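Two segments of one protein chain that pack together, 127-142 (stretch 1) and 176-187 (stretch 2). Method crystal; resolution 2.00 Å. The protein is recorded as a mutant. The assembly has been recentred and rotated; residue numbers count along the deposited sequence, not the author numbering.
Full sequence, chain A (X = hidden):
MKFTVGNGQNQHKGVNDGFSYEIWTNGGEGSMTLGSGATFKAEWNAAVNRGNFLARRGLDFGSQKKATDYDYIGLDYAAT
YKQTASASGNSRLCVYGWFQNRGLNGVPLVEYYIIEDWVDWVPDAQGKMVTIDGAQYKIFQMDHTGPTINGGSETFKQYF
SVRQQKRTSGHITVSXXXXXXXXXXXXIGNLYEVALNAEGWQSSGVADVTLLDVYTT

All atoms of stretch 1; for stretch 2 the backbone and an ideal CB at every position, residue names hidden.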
# COMPACT_ATOMS: atom_id res chain seq x y z
N GLY A 127 -16.10 5.94 10.49
CA GLY A 127 -16.09 4.80 9.60
C GLY A 127 -16.98 3.72 10.12
O GLY A 127 -17.78 3.96 11.01
N LYS A 128 -16.84 2.52 9.57
CA LYS A 128 -17.69 1.41 9.93
C LYS A 128 -16.80 0.19 10.15
O LYS A 128 -15.81 0.02 9.44
CB LYS A 128 -18.69 1.18 8.80
CG LYS A 128 -19.40 -0.13 8.83
CD LYS A 128 -20.42 -0.28 7.68
CE LYS A 128 -21.47 0.84 7.69
NZ LYS A 128 -22.56 0.56 6.68
N MET A 129 -17.15 -0.66 11.11
CA MET A 129 -16.44 -1.93 11.28
C MET A 129 -17.03 -2.98 10.41
O MET A 129 -18.25 -3.10 10.33
CB MET A 129 -16.51 -2.36 12.73
CG MET A 129 -15.89 -1.37 13.64
SD MET A 129 -14.11 -1.40 13.46
CE MET A 129 -13.64 -0.29 14.80
N VAL A 130 -16.18 -3.77 9.76
CA VAL A 130 -16.64 -4.87 8.94
C VAL A 130 -15.85 -6.15 9.31
O VAL A 130 -14.82 -6.09 9.96
CB VAL A 130 -16.51 -4.54 7.42
CG1 VAL A 130 -17.40 -3.34 7.02
CG2 VAL A 130 -15.03 -4.31 7.03
N THR A 131 -16.36 -7.31 8.92
CA THR A 131 -15.64 -8.56 9.17
C THR A 131 -15.15 -9.10 7.85
O THR A 131 -15.97 -9.39 6.98
CB THR A 131 -16.57 -9.62 9.90
OG1 THR A 131 -17.05 -9.08 11.13
CG2 THR A 131 -15.79 -10.91 10.20
N ILE A 132 -13.83 -9.25 7.69
CA ILE A 132 -13.23 -9.79 6.47
C ILE A 132 -12.15 -10.79 6.90
O ILE A 132 -11.39 -10.52 7.82
CB ILE A 132 -12.63 -8.67 5.52
CG1 ILE A 132 -13.74 -7.74 5.00
CG2 ILE A 132 -11.89 -9.30 4.35
CD1 ILE A 132 -13.29 -6.34 4.48
N ASP A 133 -12.09 -11.96 6.25
CA ASP A 133 -11.13 -12.99 6.65
C ASP A 133 -11.19 -13.32 8.16
O ASP A 133 -10.18 -13.61 8.80
CB ASP A 133 -9.69 -12.61 6.21
CG ASP A 133 -9.55 -12.50 4.70
OD1 ASP A 133 -10.04 -13.41 3.99
OD2 ASP A 133 -9.00 -11.49 4.21
N GLY A 134 -12.40 -13.23 8.73
CA GLY A 134 -12.65 -13.56 10.11
C GLY A 134 -12.16 -12.51 11.09
O GLY A 134 -12.09 -12.77 12.30
N ALA A 135 -11.79 -11.34 10.57
CA ALA A 135 -11.17 -10.30 11.37
C ALA A 135 -11.88 -8.97 11.19
O ALA A 135 -12.49 -8.71 10.14
CB ALA A 135 -9.68 -10.16 11.01
N GLN A 136 -11.75 -8.12 12.21
CA GLN A 136 -12.35 -6.80 12.22
C GLN A 136 -11.46 -5.75 11.54
O GLN A 136 -10.25 -5.66 11.83
CB GLN A 136 -12.66 -6.36 13.67
CG GLN A 136 -13.70 -7.24 14.38
CD GLN A 136 -15.00 -7.47 13.53
OE1 GLN A 136 -15.24 -8.57 13.00
NE2 GLN A 136 -15.80 -6.42 13.39
N TYR A 137 -12.07 -5.00 10.61
CA TYR A 137 -11.41 -3.90 9.92
C TYR A 137 -12.39 -2.74 10.00
O TYR A 137 -13.60 -2.94 9.93
CB TYR A 137 -11.17 -4.21 8.43
CG TYR A 137 -10.04 -5.18 8.15
CD1 TYR A 137 -8.78 -4.71 7.75
CD2 TYR A 137 -10.22 -6.56 8.30
CE1 TYR A 137 -7.75 -5.62 7.45
CE2 TYR A 137 -9.17 -7.46 8.04
CZ TYR A 137 -7.96 -7.00 7.63
OH TYR A 137 -6.91 -7.88 7.37
N LYS A 138 -11.85 -1.54 10.15
CA LYS A 138 -12.61 -0.32 10.06
C LYS A 138 -12.41 0.24 8.67
O LYS A 138 -11.26 0.43 8.22
CB LYS A 138 -12.05 0.67 11.07
CG LYS A 138 -12.77 2.01 11.06
CD LYS A 138 -12.24 2.94 12.12
CE LYS A 138 -13.07 4.24 12.10
NZ LYS A 138 -12.77 5.06 13.28
N ILE A 139 -13.52 0.53 8.00
CA ILE A 139 -13.46 1.12 6.68
C ILE A 139 -13.92 2.59 6.68
O ILE A 139 -14.87 2.99 7.40
CB ILE A 139 -14.21 0.26 5.64
CG1 ILE A 139 -15.73 0.25 5.91
CG2 ILE A 139 -13.61 -1.18 5.59
CD1 ILE A 139 -16.61 -0.39 4.79
N PHE A 140 -13.22 3.39 5.89
CA PHE A 140 -13.56 4.79 5.75
C PHE A 140 -12.89 5.31 4.50
O PHE A 140 -11.93 4.69 3.98
CB PHE A 140 -13.15 5.63 6.99
CG PHE A 140 -11.70 5.48 7.39
CD1 PHE A 140 -10.72 6.34 6.89
CD2 PHE A 140 -11.30 4.46 8.26
CE1 PHE A 140 -9.38 6.21 7.24
CE2 PHE A 140 -9.92 4.31 8.62
CZ PHE A 140 -8.96 5.18 8.11
N GLN A 141 -13.39 6.44 4.01
CA GLN A 141 -12.76 7.11 2.89
C GLN A 141 -12.49 8.56 3.25
O GLN A 141 -13.07 9.08 4.21
CB GLN A 141 -13.58 6.98 1.58
CG GLN A 141 -15.06 7.39 1.68
CD GLN A 141 -15.27 8.86 1.44
OE1 GLN A 141 -14.58 9.45 0.62
NE2 GLN A 141 -16.22 9.47 2.15
N MET A 142 -11.56 9.18 2.54
CA MET A 142 -11.24 10.60 2.78
C MET A 142 -10.65 11.26 1.55
O MET A 142 -10.11 10.58 0.69
CB MET A 142 -10.36 10.79 4.03
CG MET A 142 -8.89 10.38 3.96
SD MET A 142 -8.20 10.20 5.66
CE MET A 142 -8.75 11.73 6.41
N UNK A 176 -12.60 -8.99 -1.23
CA UNK A 176 -13.64 -8.80 -0.19
C UNK A 176 -13.62 -7.35 0.38
O UNK A 176 -14.67 -6.79 0.67
CB UNK A 176 -13.43 -9.81 0.94
N UNK A 177 -12.43 -6.76 0.51
CA UNK A 177 -12.27 -5.34 0.85
C UNK A 177 -12.88 -4.49 -0.24
O UNK A 177 -13.64 -3.58 0.06
CB UNK A 177 -10.80 -4.98 1.05
N UNK A 178 -12.58 -4.80 -1.51
CA UNK A 178 -13.19 -4.01 -2.62
C UNK A 178 -14.72 -4.08 -2.54
O UNK A 178 -15.40 -3.06 -2.75
CB UNK A 178 -12.72 -4.53 -3.98
N UNK A 179 -15.27 -5.27 -2.27
CA UNK A 179 -16.73 -5.48 -2.18
C UNK A 179 -17.36 -4.67 -1.05
O UNK A 179 -18.39 -4.01 -1.25
CB UNK A 179 -17.04 -6.96 -1.97
N UNK A 180 -16.71 -4.71 0.12
CA UNK A 180 -17.11 -3.88 1.26
C UNK A 180 -17.12 -2.40 0.96
O UNK A 180 -18.05 -1.71 1.39
CB UNK A 180 -16.18 -4.14 2.44
N UNK A 181 -16.10 -1.89 0.25
CA UNK A 181 -16.10 -0.47 -0.12
C UNK A 181 -17.22 -0.14 -1.12
O UNK A 181 -17.91 0.89 -1.01
CB UNK A 181 -14.74 -0.08 -0.71
N UNK A 182 -17.40 -1.04 -2.09
CA UNK A 182 -18.48 -0.95 -3.06
C UNK A 182 -19.85 -0.90 -2.36
O UNK A 182 -20.70 -0.09 -2.74
CB UNK A 182 -18.42 -2.14 -4.03
N UNK A 183 -20.02 -1.70 -1.31
CA UNK A 183 -21.27 -1.77 -0.54
C UNK A 183 -21.63 -0.44 0.12
O UNK A 183 -22.78 -0.26 0.49
CB UNK A 183 -21.16 -2.86 0.53
N UNK A 184 -20.63 0.43 0.32
CA UNK A 184 -20.83 1.75 0.94
C UNK A 184 -21.35 2.76 -0.04
O UNK A 184 -21.75 3.88 0.34
CB UNK A 184 -19.52 2.26 1.55
N UNK A 185 -21.34 2.38 -1.31
CA UNK A 185 -21.73 3.28 -2.36
C UNK A 185 -20.56 4.01 -2.95
O UNK A 185 -20.76 4.91 -3.74
CB UNK A 185 -22.76 4.28 -1.84
N UNK A 186 -19.33 3.66 -2.57
CA UNK A 186 -18.17 4.37 -3.09
C UNK A 186 -17.87 3.94 -4.51
O UNK A 186 -17.98 2.76 -4.84
CB UNK A 186 -16.95 4.14 -2.20
N UNK A 187 -17.50 4.91 -5.35
CA UNK A 187 -17.18 4.63 -6.75
C UNK A 187 -15.88 3.83 -6.92
O UNK A 187 -14.88 4.14 -6.24
CB UNK A 187 -17.08 5.95 -7.52

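Stretch 1 forms a β-hairpin, its strands 128-132 and 135-142 joined by a type I' turn, and the helix of stretch 2 lies across it, about 9.5 Å from each strand axis. At 176 the CB points toward the hairpin, 3.8 Å from Ile132 CG2, and the backbone amide of Asp133, unpaired within the hairpin, lies beyond; a small apolar or a short polar side chain would suit. It is Asp176, whose CB packs on Ile132 CG2 (3.8 Å) while a water links its OD2 (2.5 Å from the water O) to Asp133 N (2.9 Å from the same water O).

Position 177 points its CB sideways, 4.5 Å from Ile132 CD1, with the ring of Tyr137 within reach; a flat or aromatic group, or a long aliphatic one, would fit. The residue is His177. Ile132 CD1 sits over one face of its ring, 3.7 Å from the centroid, while the imidazole edge meets the face of Tyr137, the planes at 83°, with NE2 3.6 Å from Tyr137 CE1.

Positions 178 and 179 have nothing of stretch 1 near their CB atoms, so the hairpin sets no preference; they are Phe178 and Lys179.

The CB at 180 lies 4.2 Å from Ile132 CD1, 4.4 Å from Ile139 CD1 and 4.7 Å from Val130 CG2. An aliphatic side chain would suit, as would a long polar one whose methylenes cover the isoleucines. Glu180 takes the second course: CG lies 3.6 Å from Ile132 CD1, and OE1 passes 3.6 Å from Val130 CG1.

At 181 the CB points sideways, so a side chain must be long to reach Ile139. Trp181 does so, the edge of its indole meeting that residue, with NE1 3.7 Å from Ile139 CG2.

Position 182 is out of reach and is Ala182. At 183 the CB points toward the hairpin but finds no partner within 5.5 Å; Lys183 leads its end away.

Position 184 points toward the hairpin, 5.1 Å from Ile139 CD1, with the amine of Lys128 farther out; a flexible polar or acidic side chain would suit. Gln184 extends past Ile139 toward Lys128.

At 185 phi is +93°, and a CB would jam against the preceding carbonyl O; Gly185 answers this and closes a Schellman motif.

Position 186 points toward the hairpin, its CB 5.4 Å from Gln141 CG, where a broad side chain could cover the strand. Trp186 lays a face against Gln141 CG, 3.7 Å from the six-membered ring centroid, and its CH2 reaches Phe140 C (3.4 Å). At 187 nothing of stretch 1 lies near an ideal CB, so the hairpin sets no preference; the residue is Gly187.

Stretch 2 176-187: DHFKEWAKQGWG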
# COMPACT_ATOMS: atom_id res chain seq x y z
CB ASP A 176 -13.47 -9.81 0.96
CG ASP A 176 -14.12 -11.15 0.69
OD1 ASP A 176 -14.64 -11.34 -0.44
OD2 ASP A 176 -14.09 -12.00 1.61
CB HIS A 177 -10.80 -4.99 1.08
CG HIS A 177 -10.24 -5.56 2.35
ND1 HIS A 177 -9.70 -6.83 2.43
CD2 HIS A 177 -10.20 -5.07 3.61
CE1 HIS A 177 -9.32 -7.08 3.67
NE2 HIS A 177 -9.63 -6.03 4.41
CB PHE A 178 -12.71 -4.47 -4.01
CG PHE A 178 -11.21 -4.36 -4.24
CD1 PHE A 178 -10.39 -3.63 -3.37
CD2 PHE A 178 -10.63 -4.97 -5.37
CE1 PHE A 178 -8.99 -3.53 -3.59
CE2 PHE A 178 -9.25 -4.87 -5.61
CZ PHE A 178 -8.44 -4.13 -4.74
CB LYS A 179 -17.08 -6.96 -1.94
CG LYS A 179 -17.10 -7.83 -3.19
CD LYS A 179 -17.43 -9.30 -2.80
CE LYS A 179 -16.63 -10.30 -3.66
NZ LYS A 179 -17.35 -11.62 -3.87
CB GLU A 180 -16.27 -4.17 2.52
CG GLU A 180 -16.58 -5.55 3.15
CD GLU A 180 -17.96 -5.64 3.84
OE1 GLU A 180 -18.70 -4.65 3.95
OE2 GLU A 180 -18.32 -6.75 4.30
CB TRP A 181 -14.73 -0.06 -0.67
CG TRP A 181 -13.55 -0.29 0.29
CD1 TRP A 181 -13.58 -0.36 1.67
CD2 TRP A 181 -12.18 -0.48 -0.10
NE1 TRP A 181 -12.29 -0.60 2.15
CE2 TRP A 181 -11.43 -0.67 1.08
CE3 TRP A 181 -11.52 -0.53 -1.34
CZ2 TRP A 181 -10.05 -0.90 1.06
CZ3 TRP A 181 -10.16 -0.74 -1.35
CH2 TRP A 181 -9.44 -0.95 -0.17
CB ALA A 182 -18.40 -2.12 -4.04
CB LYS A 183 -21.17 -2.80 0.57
CG LYS A 183 -21.82 -4.12 0.30
CD LYS A 183 -21.44 -5.08 1.42
CE LYS A 183 -22.31 -6.32 1.41
NZ LYS A 183 -22.00 -7.21 0.25
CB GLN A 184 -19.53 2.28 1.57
CG GLN A 184 -18.81 1.32 2.55
CD GLN A 184 -19.77 0.66 3.56
OE1 GLN A 184 -19.91 -0.59 3.62
NE2 GLN A 184 -20.43 1.49 4.35
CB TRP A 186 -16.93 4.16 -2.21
CG TRP A 186 -17.17 4.42 -0.73
CD1 TRP A 186 -18.17 5.16 -0.18
CD2 TRP A 186 -16.34 4.00 0.35
NE1 TRP A 186 -18.04 5.19 1.19
CE2 TRP A 186 -16.92 4.47 1.54
CE3 TRP A 186 -15.17 3.24 0.42
CZ2 TRP A 186 -16.37 4.21 2.79
CZ3 TRP A 186 -14.62 2.98 1.67
CH2 TRP A 186 -15.23 3.44 2.84
O HOH W 1 -13.92 -12.48 4.06
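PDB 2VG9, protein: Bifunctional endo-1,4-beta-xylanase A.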